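Rifamycin polyketide synthase (Amycolatopsis mediterranei, PDB 4LN9) probably dehydrates the polyketide intermediate carried by the terminal module of rifamycin synthase, through a dehydratase domain of double hotdog fold. Local coordinates at residues His64-Asp69 / Gly195-Ala200; Val76-Thr81 / Leu108-Arg113; Asp224-Ala229 / Gly276-Arg281; Ile219-Asp224 / His235-Asp240. All blocks are in the same frame, centred on the assembly; numbering follows the deposited sequence.

Interaction 1 of 4, residues His64-Asp69 / Gly195-Ala200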
loop_
_atom_site.group_PDB
_atom_site.type_symbol
_atom_site.label_atom_id
_atom_site.label_comp_id
_atom_site.label_asym_id
_atom_site.label_seq_id
_atom_site.Cartn_x
_atom_site.Cartn_y
_atom_site.Cartn_z
ATOM N N HIS A 64 11.463 -14.322 -11.374
ATOM C CA HIS A 64 10.548 -15.447 -11.254
ATOM C C HIS A 64 10.611 -16.313 -12.484
ATOM O O HIS A 64 9.668 -16.346 -13.276
ATOM C CB HIS A 64 9.125 -14.946 -11.012
ATOM C CG HIS A 64 8.986 -14.081 -9.777
ATOM N ND1 HIS A 64 9.104 -12.739 -9.814
ATOM C CD2 HIS A 64 8.808 -14.422 -8.436
ATOM C CE1 HIS A 64 8.995 -12.244 -8.565
ATOM N NE2 HIS A 64 8.809 -13.275 -7.724
ATOM N N PRO A 65 11.768 -16.963 -12.704
ATOM C CA PRO A 65 12.086 -17.657 -13.954
ATOM C C PRO A 65 11.053 -18.730 -14.288
ATOM O O PRO A 65 10.706 -18.916 -15.455
ATOM C CB PRO A 65 13.442 -18.309 -13.657
ATOM C CG PRO A 65 14.032 -17.485 -12.563
ATOM C CD PRO A 65 12.861 -17.067 -11.721
ATOM N N TRP A 66 10.450 -19.302 -13.253
ATOM C CA TRP A 66 9.543 -20.425 -13.432
ATOM C C TRP A 66 8.225 -20.024 -14.055
ATOM O O TRP A 66 7.578 -20.841 -14.719
ATOM C CB TRP A 66 9.337 -21.137 -12.100
ATOM C CG TRP A 66 8.464 -20.372 -11.143
ATOM C CD1 TRP A 66 8.858 -19.558 -10.083
ATOM C CD2 TRP A 66 7.005 -20.374 -11.102
ATOM N NE1 TRP A 66 7.764 -19.053 -9.428
ATOM C CE2 TRP A 66 6.621 -19.511 -9.986
ATOM C CE3 TRP A 66 6.015 -20.963 -11.868
ATOM C CZ2 TRP A 66 5.298 -19.290 -9.656
ATOM C CZ3 TRP A 66 4.684 -20.738 -11.522
ATOM C CH2 TRP A 66 4.335 -19.905 -10.454
ATOM N N LEU A 67 7.966 -18.719 -14.097
ATOM C CA LEU A 67 6.789 -18.204 -14.792
ATOM C C LEU A 67 6.882 -18.444 -16.298
ATOM O O LEU A 67 5.863 -18.576 -16.976
ATOM C CB LEU A 67 6.592 -16.711 -14.510
ATOM C CG LEU A 67 6.304 -16.262 -13.072
ATOM C CD1 LEU A 67 6.264 -14.738 -12.989
ATOM C CD2 LEU A 67 5.009 -16.872 -12.546
ATOM N N ALA A 68 8.106 -18.544 -16.809
ATOM C CA ALA A 68 8.319 -18.852 -18.218
ATOM C C ALA A 68 7.745 -20.219 -18.581
ATOM O O ALA A 68 7.379 -20.461 -19.732
ATOM C CB ALA A 68 9.801 -18.786 -18.563
ATOM N N ASP A 69 7.512 -21.049 -17.563
ATOM C CA ASP A 69 7.002 -22.402 -17.787
ATOM C C ASP A 69 5.493 -22.460 -18.023
ATOM O O ASP A 69 4.933 -23.537 -18.233
ATOM C CB ASP A 69 7.394 -23.323 -16.632
ATOM C CG ASP A 69 8.842 -23.757 -16.708
ATOM O OD1 ASP A 69 9.480 -23.505 -17.753
ATOM O OD2 ASP A 69 9.357 -24.303 -15.710
ATOM N N GLY A 195 5.999 -25.700 -19.675
ATOM C CA GLY A 195 7.363 -26.084 -19.343
ATOM C C GLY A 195 7.421 -27.010 -18.145
ATOM O O GLY A 195 6.390 -27.346 -17.563
ATOM N N PRO A 196 8.645 -27.345 -17.708
ATOM C CA PRO A 196 8.929 -28.376 -16.710
ATOM C C PRO A 196 8.199 -28.162 -15.386
ATOM O O PRO A 196 7.785 -29.134 -14.755
ATOM C CB PRO A 196 10.438 -28.251 -16.504
ATOM C CG PRO A 196 10.943 -27.751 -17.812
ATOM C CD PRO A 196 9.878 -26.825 -18.327
ATOM N N THR A 197 8.121 -26.919 -14.923
ATOM C CA THR A 197 7.436 -26.637 -13.665
ATOM C C THR A 197 5.981 -27.099 -13.696
ATOM O O THR A 197 5.465 -27.613 -12.703
ATOM C CB THR A 197 7.495 -25.145 -13.292
ATOM O OG1 THR A 197 8.861 -24.716 -13.251
ATOM C CG2 THR A 197 6.860 -24.914 -11.928
ATOM N N PHE A 198 5.345 -26.986 -14.858
ATOM C CA PHE A 198 3.915 -27.253 -14.956
ATOM C C PHE A 198 3.604 -28.663 -15.433
ATOM O O PHE A 198 2.451 -29.089 -15.404
ATOM C CB PHE A 198 3.223 -26.232 -15.859
ATOM C CG PHE A 198 3.037 -24.890 -15.218
ATOM C CD1 PHE A 198 1.790 -24.486 -14.768
ATOM C CD2 PHE A 198 4.126 -24.067 -14.990
ATOM C CE1 PHE A 198 1.625 -23.257 -14.156
ATOM C CE2 PHE A 198 3.968 -22.834 -14.389
ATOM C CZ PHE A 198 2.718 -22.437 -13.952
ATOM N N ARG A 199 4.611 -29.367 -15.938
ATOM C CA ARG A 199 4.393 -30.732 -16.393
ATOM C C ARG A 199 4.373 -31.707 -15.219
ATOM O O ARG A 199 5.343 -32.428 -14.980
ATOM C CB ARG A 199 5.423 -31.131 -17.454
ATOM C CG ARG A 199 5.212 -30.419 -18.785
ATOM C CD ARG A 199 6.015 -31.051 -19.911
ATOM N NE ARG A 199 7.444 -31.070 -19.614
ATOM C CZ ARG A 199 8.323 -30.194 -20.092
ATOM N NH1 ARG A 199 7.930 -29.236 -20.922
ATOM N NH2 ARG A 199 9.596 -30.267 -19.726
ATOM N N ALA A 200 3.320 -31.623 -14.410
ATOM C CA ALA A 200 3.298 -32.289 -13.114
ATOM C C ALA A 200 2.309 -33.451 -13.075
ATOM O O ALA A 200 2.163 -34.112 -12.047
ATOM C CB ALA A 200 2.995 -31.292 -12.006
#
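Asp69 OD2 is gripped twice by Thr197. Thr197 OG1 donates to Asp69 OD2 at 2.5 Å along the anti lone pair, while the backbone N of Thr197 reaches the same OD2 at 3.0 Å from above the carboxylate plane. Thr197 can offer both donors because its OG1 stands beside its own backbone N (chi1 -56°). The carboxylate's other oxygen, OD1, rests 3.4 Å from Pro196 CD; Gly195, lacking a side chain, lets that oxygen lie close over its CA. Backbone joins backbone where Gly195 N donates to Asp69 O at 2.8 Å, and Phe198 CD2 packs on the same carbonyl oxygen. Further along, Trp66 and Phe198 meet rim to rim, neither over the other's face: CZ3 of Trp66 is 3.6 Å from CZ of Phe198, with the planes turned by 28°. Gly195, Pro196 and Phe198 belong to the YGPxF sequence motif of dehydratase domains, tied here to the 3-10 turn leading into His70. Phe198 also meets the His70 ring and touches Asp240 of helix 236-251. With two donors on one oxygen, Asp69 is probably held as the carboxylate, and its rotation is fixed just before His70.

Interaction 2 of 4, residues Val76-Thr81 / Leu108-Arg113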
loop_
_atom_site.group_PDB
_atom_site.type_symbol
_atom_site.label_atom_id
_atom_site.label_comp_id
_atom_site.label_asym_id
_atom_site.label_seq_id
_atom_site.Cartn_x
_atom_site.Cartn_y
_atom_site.Cartn_z
ATOM N N VAL A 76 4.400 -15.504 -22.131
ATOM C CA VAL A 76 4.304 -15.772 -20.694
ATOM C C VAL A 76 3.127 -15.026 -20.067
ATOM O O VAL A 76 3.042 -13.801 -20.155
ATOM C CB VAL A 76 5.599 -15.402 -19.941
ATOM C CG1 VAL A 76 5.458 -15.716 -18.459
ATOM C CG2 VAL A 76 6.791 -16.138 -20.537
ATOM N N ILE A 77 2.169 -15.781 -19.533
ATOM C CA ILE A 77 1.046 -15.201 -18.794
ATOM C C ILE A 77 0.871 -15.914 -17.452
ATOM O O ILE A 77 1.064 -17.127 -17.364
ATOM C CB ILE A 77 -0.269 -15.286 -19.604
ATOM C CG1 ILE A 77 -0.822 -16.713 -19.601
ATOM C CG2 ILE A 77 -0.054 -14.801 -21.031
ATOM C CD1 ILE A 77 -2.094 -16.877 -20.406
ATOM N N VAL A 78 0.648 -15.148 -16.383
ATOM C CA VAL A 78 0.429 -15.752 -15.069
ATOM C C VAL A 78 -0.822 -16.623 -15.117
ATOM O O VAL A 78 -1.833 -16.215 -15.689
ATOM C CB VAL A 78 0.284 -14.690 -13.956
ATOM C CG1 VAL A 78 -0.112 -15.344 -12.639
ATOM C CG2 VAL A 78 1.582 -13.911 -13.796
ATOM N N PRO A 79 -0.676 -17.908 -14.759
ATOM C CA PRO A 79 -1.839 -18.786 -14.838
ATOM C C PRO A 79 -2.999 -18.249 -14.005
ATOM O O PRO A 79 -2.778 -17.603 -12.979
ATOM C CB PRO A 79 -1.326 -20.105 -14.251
ATOM C CG PRO A 79 -0.163 -19.721 -13.399
ATOM C CD PRO A 79 0.473 -18.559 -14.105
ATOM N N GLY A 80 -4.223 -18.537 -14.433
ATOM C CA GLY A 80 -5.396 -18.356 -13.585
ATOM C C GLY A 80 -5.179 -18.797 -12.148
ATOM O O GLY A 80 -5.670 -18.160 -11.215
ATOM N N THR A 81 -4.476 -19.910 -11.968
ATOM C CA THR A 81 -4.250 -20.468 -10.637
ATOM C C THR A 81 -3.310 -19.605 -9.795
ATOM O O THR A 81 -3.367 -19.627 -8.566
ATOM C CB THR A 81 -3.690 -21.900 -10.715
ATOM O OG1 THR A 81 -2.499 -21.906 -11.514
ATOM C CG2 THR A 81 -4.713 -22.836 -11.341
ATOM N N LEU A 108 -2.661 -11.680 -17.270
ATOM C CA LEU A 108 -1.542 -10.976 -16.649
ATOM C C LEU A 108 -0.232 -11.343 -17.343
ATOM O O LEU A 108 0.424 -12.320 -16.976
ATOM C CB LEU A 108 -1.477 -11.300 -15.149
ATOM C CG LEU A 108 -0.278 -10.838 -14.309
ATOM C CD1 LEU A 108 0.292 -9.516 -14.819
ATOM C CD2 LEU A 108 -0.668 -10.726 -12.841
ATOM N N VAL A 109 0.060 -10.645 -18.437
ATOM C CA VAL A 109 1.242 -10.933 -19.240
ATOM C C VAL A 109 2.511 -10.559 -18.485
ATOM O O VAL A 109 2.612 -9.466 -17.929
ATOM C CB VAL A 109 1.215 -10.158 -20.571
ATOM C CG1 VAL A 109 2.535 -10.326 -21.309
ATOM C CG2 VAL A 109 0.051 -10.623 -21.431
ATOM N N VAL A 110 3.456 -11.492 -18.415
ATOM C CA VAL A 110 4.793 -11.171 -17.928
ATOM C C VAL A 110 5.706 -10.872 -19.110
ATOM O O VAL A 110 5.766 -11.652 -20.061
ATOM C CB VAL A 110 5.394 -12.329 -17.105
ATOM C CG1 VAL A 110 6.705 -11.898 -16.462
ATOM C CG2 VAL A 110 4.406 -12.797 -16.047
ATOM N N PRO A 111 6.321 -9.680 -19.111
ATOM C CA PRO A 111 7.158 -9.222 -20.220
ATOM C C PRO A 111 8.478 -9.990 -20.303
ATOM O O PRO A 111 9.109 -10.242 -19.277
ATOM C CB PRO A 111 7.418 -7.752 -19.878
ATOM C CG PRO A 111 7.271 -7.675 -18.396
ATOM C CD PRO A 111 6.212 -8.676 -18.039
ATOM N N ARG A 112 8.890 -10.352 -21.515
ATOM C CA ARG A 112 10.096 -11.161 -21.698
ATOM C C ARG A 112 11.366 -10.432 -21.255
ATOM O O ARG A 112 12.332 -11.070 -20.837
ATOM C CB ARG A 112 10.228 -11.647 -23.146
ATOM C CG ARG A 112 11.239 -12.771 -23.350
ATOM C CD ARG A 112 10.852 -14.043 -22.602
ATOM N NE ARG A 112 9.859 -14.838 -23.327
ATOM C CZ ARG A 112 9.614 -16.125 -23.095
ATOM N NH1 ARG A 112 10.330 -16.791 -22.200
ATOM N NH2 ARG A 112 8.656 -16.750 -23.769
ATOM N N ARG A 113 11.321 -9.102 -21.224
ATOM C CA ARG A 113 12.275 -8.342 -20.420
ATOM C C ARG A 113 11.646 -7.197 -19.632
ATOM O O ARG A 113 10.597 -6.674 -20.007
ATOM C CB ARG A 113 13.468 -7.856 -21.260
ATOM C CG ARG A 113 13.119 -6.994 -22.466
ATOM C CD ARG A 113 14.351 -6.715 -23.320
ATOM N NE ARG A 113 15.000 -5.452 -22.972
ATOM C CZ ARG A 113 16.164 -5.356 -22.335
ATOM N NH1 ARG A 113 16.798 -6.453 -21.939
ATOM N NH2 ARG A 113 16.680 -4.165 -22.066
HETATM O O HOH W 1 6.362 -12.944 -22.267
HETATM O O HOH W 2 -3.510 -14.075 -16.335
#
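A single antiparallel bridge, with Ile77 and Val109 as its non-hydrogen-bonded pair, joins the run into helix 80-93 to the loop 108-113. Val110 N donates to Val76 O at 2.9 Å, and Val78 N donates to Leu108 O at 2.9 Å with a nearly straight N-H (169°), so one bond lies on either side of the pair. Water completes what the backbones do not: one molecule takes the N-H of Val76 and donates to Val110 O, and another takes the N-H of Leu108 and donates to Val78 O. The branched residues suit this extended chain. Val76 places CG1 anti to its backbone N (chi1 -179°), which sets it 3.6 Å from Val110 CB, while CG2 lies over one face of the Arg112 guanidinium, 3.8 Å from NH2. Beside it, Val78 CG2 packs 3.6 Å from Leu108 CG, the two side chains running alongside and pointing the same way, and 3.8 Å from Val110 CG2. Leu61 packs against Val76, Val110 and Arg112, and strand 131-139 against Leu108 and Val109. Ile77 faces strands 70-72 and 263-272, and Ile77 O accepts a hydrogen bond from His70 ND1, while Pro79 occupies the N-cap position of helix 80-93.

Interaction 3 of 4, residues Asp224-Ala229 / Gly276-Arg281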
loop_
_atom_site.group_PDB
_atom_site.type_symbol
_atom_site.label_atom_id
_atom_site.label_comp_id
_atom_site.label_asym_id
_atom_site.label_seq_id
_atom_site.Cartn_x
_atom_site.Cartn_y
_atom_site.Cartn_z
ATOM N N ASP A 224 12.666 -29.337 -8.885
ATOM C CA ASP A 224 13.058 -27.937 -9.005
ATOM C C ASP A 224 12.081 -26.996 -8.304
ATOM O O ASP A 224 12.459 -25.905 -7.877
ATOM C CB ASP A 224 13.198 -27.547 -10.476
ATOM C CG ASP A 224 14.482 -28.057 -11.094
ATOM O OD1 ASP A 224 15.205 -28.819 -10.417
ATOM O OD2 ASP A 224 14.772 -27.693 -12.252
ATOM N N ALA A 225 10.815 -27.396 -8.239
ATOM C CA ALA A 225 9.758 -26.519 -7.736
ATOM C C ALA A 225 9.489 -26.747 -6.251
ATOM O O ALA A 225 8.764 -25.981 -5.616
ATOM C CB ALA A 225 8.483 -26.708 -8.542
ATOM N N ARG A 226 10.134 -27.765 -5.690
ATOM C CA ARG A 226 9.775 -28.278 -4.373
ATOM C C ARG A 226 9.876 -27.232 -3.261
ATOM O O ARG A 226 9.006 -27.157 -2.393
ATOM C CB ARG A 226 10.647 -29.481 -4.026
ATOM C CG ARG A 226 10.408 -30.011 -2.628
ATOM C CD ARG A 226 9.258 -30.995 -2.639
ATOM N NE ARG A 226 9.621 -32.222 -3.351
ATOM C CZ ARG A 226 9.113 -33.413 -3.062
ATOM N NH1 ARG A 226 8.165 -33.520 -2.138
ATOM N NH2 ARG A 226 9.581 -34.502 -3.657
ATOM N N ALA A 227 11.006 -26.535 -3.203
ATOM C CA ALA A 227 11.246 -25.561 -2.142
ATOM C C ALA A 227 10.242 -24.412 -2.207
ATOM O O ALA A 227 9.709 -23.982 -1.184
ATOM C CB ALA A 227 12.670 -25.032 -2.217
ATOM N N GLU A 228 9.984 -23.927 -3.418
ATOM C CA GLU A 228 8.953 -22.918 -3.642
ATOM C C GLU A 228 7.584 -23.395 -3.160
ATOM O O GLU A 228 6.938 -22.738 -2.343
ATOM C CB GLU A 228 8.885 -22.548 -5.126
ATOM C CG GLU A 228 10.019 -21.651 -5.594
ATOM C CD GLU A 228 9.785 -20.193 -5.251
ATOM O OE1 GLU A 228 9.901 -19.835 -4.060
ATOM O OE2 GLU A 228 9.483 -19.406 -6.173
ATOM N N ALA A 229 7.182 -24.574 -3.627
ATOM C CA ALA A 229 5.895 -25.168 -3.266
ATOM C C ALA A 229 5.592 -25.021 -1.777
ATOM O O ALA A 229 4.458 -24.738 -1.386
ATOM C CB ALA A 229 5.858 -26.636 -3.672
ATOM N N GLY A 276 0.938 -25.672 1.237
ATOM C CA GLY A 276 2.331 -25.949 0.909
ATOM C C GLY A 276 2.572 -27.365 0.413
ATOM O O GLY A 276 3.694 -27.863 0.478
ATOM N N ALA A 277 1.541 -27.982 -0.161
ATOM C CA ALA A 277 1.652 -29.345 -0.692
ATOM C C ALA A 277 2.504 -29.395 -1.963
ATOM O O ALA A 277 2.614 -28.399 -2.676
ATOM C CB ALA A 277 0.269 -29.921 -0.957
ATOM N N SER A 278 3.037 -30.571 -2.292
ATOM C CA SER A 278 3.770 -30.738 -3.549
ATOM C C SER A 278 3.355 -31.973 -4.348
ATOM O O SER A 278 3.740 -32.129 -5.506
ATOM C CB SER A 278 5.283 -30.737 -3.314
ATOM O OG SER A 278 5.646 -31.661 -2.304
ATOM N N VAL A 279 2.497 -32.798 -3.762
ATOM C CA VAL A 279 2.036 -34.015 -4.418
ATOM C C VAL A 279 0.561 -34.220 -4.076
ATOM O O VAL A 279 0.147 -33.929 -2.956
ATOM C CB VAL A 279 2.839 -35.233 -3.920
ATOM C CG1 VAL A 279 4.301 -35.104 -4.321
ATOM C CG2 VAL A 279 2.710 -35.364 -2.407
ATOM N N LEU A 280 -0.263 -34.492 -5.084
ATOM C CA LEU A 280 -1.704 -34.596 -4.857
ATOM C C LEU A 280 -2.274 -35.863 -5.481
ATOM O O LEU A 280 -1.791 -36.316 -6.518
ATOM C CB LEU A 280 -2.433 -33.380 -5.432
ATOM C CG LEU A 280 -2.141 -31.984 -4.877
ATOM C CD1 LEU A 280 -2.946 -30.957 -5.664
ATOM C CD2 LEU A 280 -2.459 -31.897 -3.390
ATOM N N ARG A 281 -3.357 -36.370 -4.903
ATOM C CA ARG A 281 -4.319 -37.181 -5.638
ATOM C C ARG A 281 -5.573 -36.352 -5.877
ATOM O O ARG A 281 -6.055 -35.675 -4.969
ATOM C CB ARG A 281 -4.692 -38.425 -4.827
ATOM C CG ARG A 281 -3.528 -39.340 -4.487
ATOM C CD ARG A 281 -4.007 -40.518 -3.651
ATOM N NE ARG A 281 -2.903 -41.183 -2.965
ATOM C CZ ARG A 281 -3.037 -42.235 -2.162
ATOM N NH1 ARG A 281 -4.241 -42.729 -1.897
ATOM N NH2 ARG A 281 -1.966 -42.765 -1.586
HETATM O O HOH W 3 2.168 -25.721 -2.566
#
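Arg226 sends CG away from its backbone N (chi1 176°) and then folds its chain at both chi2 and chi3, which swings the guanidinium back across Ser278. There the serine hydroxyl is turned between its own backbone N and carbonyl carbon (chi1 52°), lifting OG to within 3.1 Å of Arg226 NH1. The bond is weak, with an angle of only 120° at the hydrogen, and OG approaches the guanidinium obliquely. The stronger partner of Arg226 is Glu223, whose OE2 makes a salt bridge with NH2; a long, flexible arginine can serve both on this outer surface. Aliphatic carbon joins in, since Arg226 CD lies 4.0 Å from Ser278 CB. The contact sets the short helix 226-229 against the turn that opens strand 279-285, in the second half of the double hotdog fold, where this strand pairs antiparallel with strand 214-220. One helical turn on from Arg226, the small Ala229 allows close approach: its CB is 3.8 Å from Ala277 O and 4.2 Å from Ser278 CB. Its carbonyl, at the end of the helix, receives a CA-H contact from Gly276, with CA 3.4 Å from Ala229 O. Gly276 has a positive phi, which a glycine adopts easily. A water molecule donates to both Ala229 O, at 2.8 Å, and Ala277 O, at 2.7 Å, bridging two acceptors that cannot bond each other.

Interaction 4 of 4, residues Ile219-Asp224 / His235-Asp240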
loop_
_atom_site.group_PDB
_atom_site.type_symbol
_atom_site.label_atom_id
_atom_site.label_comp_id
_atom_site.label_asym_id
_atom_site.label_seq_id
_atom_site.Cartn_x
_atom_site.Cartn_y
_atom_site.Cartn_z
ATOM N N ILE A 219 -0.545 -35.955 -9.161
ATOM C CA ILE A 219 0.169 -34.754 -9.554
ATOM C C ILE A 219 1.360 -34.600 -8.622
ATOM O O ILE A 219 1.233 -34.794 -7.414
ATOM C CB ILE A 219 -0.720 -33.504 -9.400
ATOM C CG1 ILE A 219 -2.125 -33.768 -9.949
ATOM C CG2 ILE A 219 -0.079 -32.301 -10.074
ATOM C CD1 ILE A 219 -2.172 -33.956 -11.450
ATOM N N ALA A 220 2.540 -34.399 -9.197
ATOM C CA ALA A 220 3.731 -34.142 -8.402
ATOM C C ALA A 220 4.617 -33.126 -9.108
ATOM O O ALA A 220 4.925 -33.276 -10.289
ATOM C CB ALA A 220 4.494 -35.436 -8.161
ATOM N N LEU A 221 4.942 -32.042 -8.409
ATOM C CA LEU A 221 5.830 -31.022 -8.961
ATOM C C LEU A 221 7.221 -31.615 -9.138
ATOM O O LEU A 221 7.657 -32.427 -8.322
ATOM C CB LEU A 221 5.902 -29.812 -8.025
ATOM C CG LEU A 221 4.706 -28.857 -7.994
ATOM C CD1 LEU A 221 5.056 -27.595 -7.217
ATOM C CD2 LEU A 221 4.241 -28.515 -9.402
ATOM N N PRO A 222 7.945 -31.180 -10.181
ATOM C CA PRO A 222 9.339 -31.598 -10.309
ATOM C C PRO A 222 10.170 -31.083 -9.141
ATOM O O PRO A 222 9.762 -30.142 -8.461
ATOM C CB PRO A 222 9.787 -30.934 -11.615
ATOM C CG PRO A 222 8.874 -29.768 -11.784
ATOM C CD PRO A 222 7.555 -30.209 -11.218
ATOM N N GLU A 223 11.310 -31.718 -8.888
ATOM C CA GLU A 223 12.108 -31.392 -7.710
ATOM C C GLU A 223 12.558 -29.932 -7.702
ATOM O O GLU A 223 12.724 -29.336 -6.639
ATOM C CB GLU A 223 13.312 -32.329 -7.585
ATOM C CG GLU A 223 13.057 -33.564 -6.734
ATOM C CD GLU A 223 12.700 -33.231 -5.295
ATOM O OE1 GLU A 223 13.440 -32.446 -4.662
ATOM O OE2 GLU A 223 11.725 -33.813 -4.774
ATOM N N ASP A 224 12.666 -29.337 -8.885
ATOM C CA ASP A 224 13.058 -27.937 -9.005
ATOM C C ASP A 224 12.081 -26.996 -8.304
ATOM O O ASP A 224 12.459 -25.905 -7.877
ATOM C CB ASP A 224 13.198 -27.547 -10.476
ATOM C CG ASP A 224 14.482 -28.057 -11.094
ATOM O OD1 ASP A 224 15.205 -28.819 -10.417
ATOM O OD2 ASP A 224 14.772 -27.693 -12.252
ATOM N N HIS A 235 1.051 -24.164 -4.694
ATOM C CA HIS A 235 1.838 -23.759 -5.857
ATOM C C HIS A 235 0.985 -23.720 -7.101
ATOM O O HIS A 235 0.205 -24.646 -7.345
ATOM C CB HIS A 235 3.049 -24.674 -6.048
ATOM C CG HIS A 235 4.033 -24.178 -7.085
ATOM N ND1 HIS A 235 3.675 -23.937 -8.359
ATOM C CD2 HIS A 235 5.395 -23.897 -7.000
ATOM C CE1 HIS A 235 4.744 -23.505 -9.052
ATOM N NE2 HIS A 235 5.803 -23.508 -8.227
ATOM N N PRO A 236 0.950 -22.560 -7.778
ATOM C CA PRO A 236 0.054 -22.410 -8.920
ATOM C C PRO A 236 0.235 -23.512 -9.963
ATOM O O PRO A 236 -0.711 -23.843 -10.675
ATOM C CB PRO A 236 0.456 -21.053 -9.499
ATOM C CG PRO A 236 0.932 -20.282 -8.316
ATOM C CD PRO A 236 1.582 -21.283 -7.397
ATOM N N ALA A 237 1.439 -24.069 -10.057
ATOM C CA ALA A 237 1.689 -25.162 -10.991
ATOM C C ALA A 237 1.051 -26.473 -10.528
ATOM O O ALA A 237 0.533 -27.237 -11.343
ATOM C CB ALA A 237 3.183 -25.341 -11.228
ATOM N N LEU A 238 1.021 -26.693 -9.216
ATOM C CA LEU A 238 0.323 -27.849 -8.654
ATOM C C LEU A 238 -1.184 -27.782 -8.906
ATOM O O LEU A 238 -1.777 -28.738 -9.408
ATOM C CB LEU A 238 0.614 -27.996 -7.157
ATOM C CG LEU A 238 0.321 -29.362 -6.526
ATOM C CD1 LEU A 238 1.162 -30.451 -7.175
ATOM C CD2 LEU A 238 0.554 -29.324 -5.023
ATOM N N LEU A 239 -1.779 -26.618 -8.664
ATOM C CA LEU A 239 -3.203 -26.435 -8.913
ATOM C C LEU A 239 -3.527 -26.465 -10.405
ATOM O O LEU A 239 -4.512 -27.076 -10.819
ATOM C CB LEU A 239 -3.715 -25.141 -8.276
ATOM C CG LEU A 239 -5.233 -24.936 -8.336
ATOM C CD1 LEU A 239 -5.956 -26.132 -7.735
ATOM C CD2 LEU A 239 -5.636 -23.649 -7.634
ATOM N N ASP A 240 -2.660 -25.866 -11.219
ATOM C CA ASP A 240 -2.861 -25.889 -12.664
ATOM C C ASP A 240 -2.842 -27.309 -13.214
ATOM O O ASP A 240 -3.659 -27.663 -14.064
ATOM C CB ASP A 240 -1.825 -25.029 -13.390
ATOM C CG ASP A 240 -2.170 -24.818 -14.854
ATOM O OD1 ASP A 240 -2.935 -23.877 -15.155
ATOM O OD2 ASP A 240 -1.719 -25.623 -15.697
#
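Leu221 drives one branch over the His235 ring and the other against the first turn of the following helix. Its CD1 makes a CH-pi contact over the imidazole face, 3.9 Å from the ring centroid and 26° off the normal, and sits 3.6 Å from His235 CG. The second methyl, CD2, packs 3.8 Å from Ala237 CB and near the N of Leu238, where a small alanine leaves it room. Leu238 carries its CD1 to 4.0 Å from Leu221 CG and to 3.7 Å from Ile219 CG2, so a patch of branched aliphatic carbon seals strand end to helix. This is hotdog packing: helix 236-251 lies against the antiparallel strands that wrap it. Asp240 and His244 begin and end the DxxxQ/H motif of dehydratase domains, and Asp240 OD2 is hydrogen-bonded to His244 ND1. Behind the first shell, His235 is the N-cap. Its CG lies anti to its backbone N (chi1 -170°), bringing ND1 round to accept from Ala237 N at 2.8 Å in the ring plane, a bond that fixes the face presented to Leu221. Phe232 meets the same imidazole edge-to-face, and Trp66 also touches it. Farther out, Leu280 of strand 279-285 packs on Leu238.

How the interactions relate
Interactions 3 and 4 are nearly one unit: they share Asp224, their centres are 5 Å apart, and their strands pair through Leu280 N to Ile219 O at 2.8 Å. Interaction 1 lies about 9 Å from interaction 4 between centres and continues the pairing through a probable hydrogen bond, Ala220 N to Ala200 O at 2.9 Å. Toward the other hotdog, interaction 2 is about 11 Å from interaction 1 between centres, with Leu67 and Phe198 packing on Val76 and Pro79. A probable hydrogen bond between Thr81 OG1 and Pro236 O, 2.8 Å, links the long helices of interactions 2 and 4. Phe198 touches His70 and Asp240 here, consistent with the His-Asp active site of polyketide dehydratases.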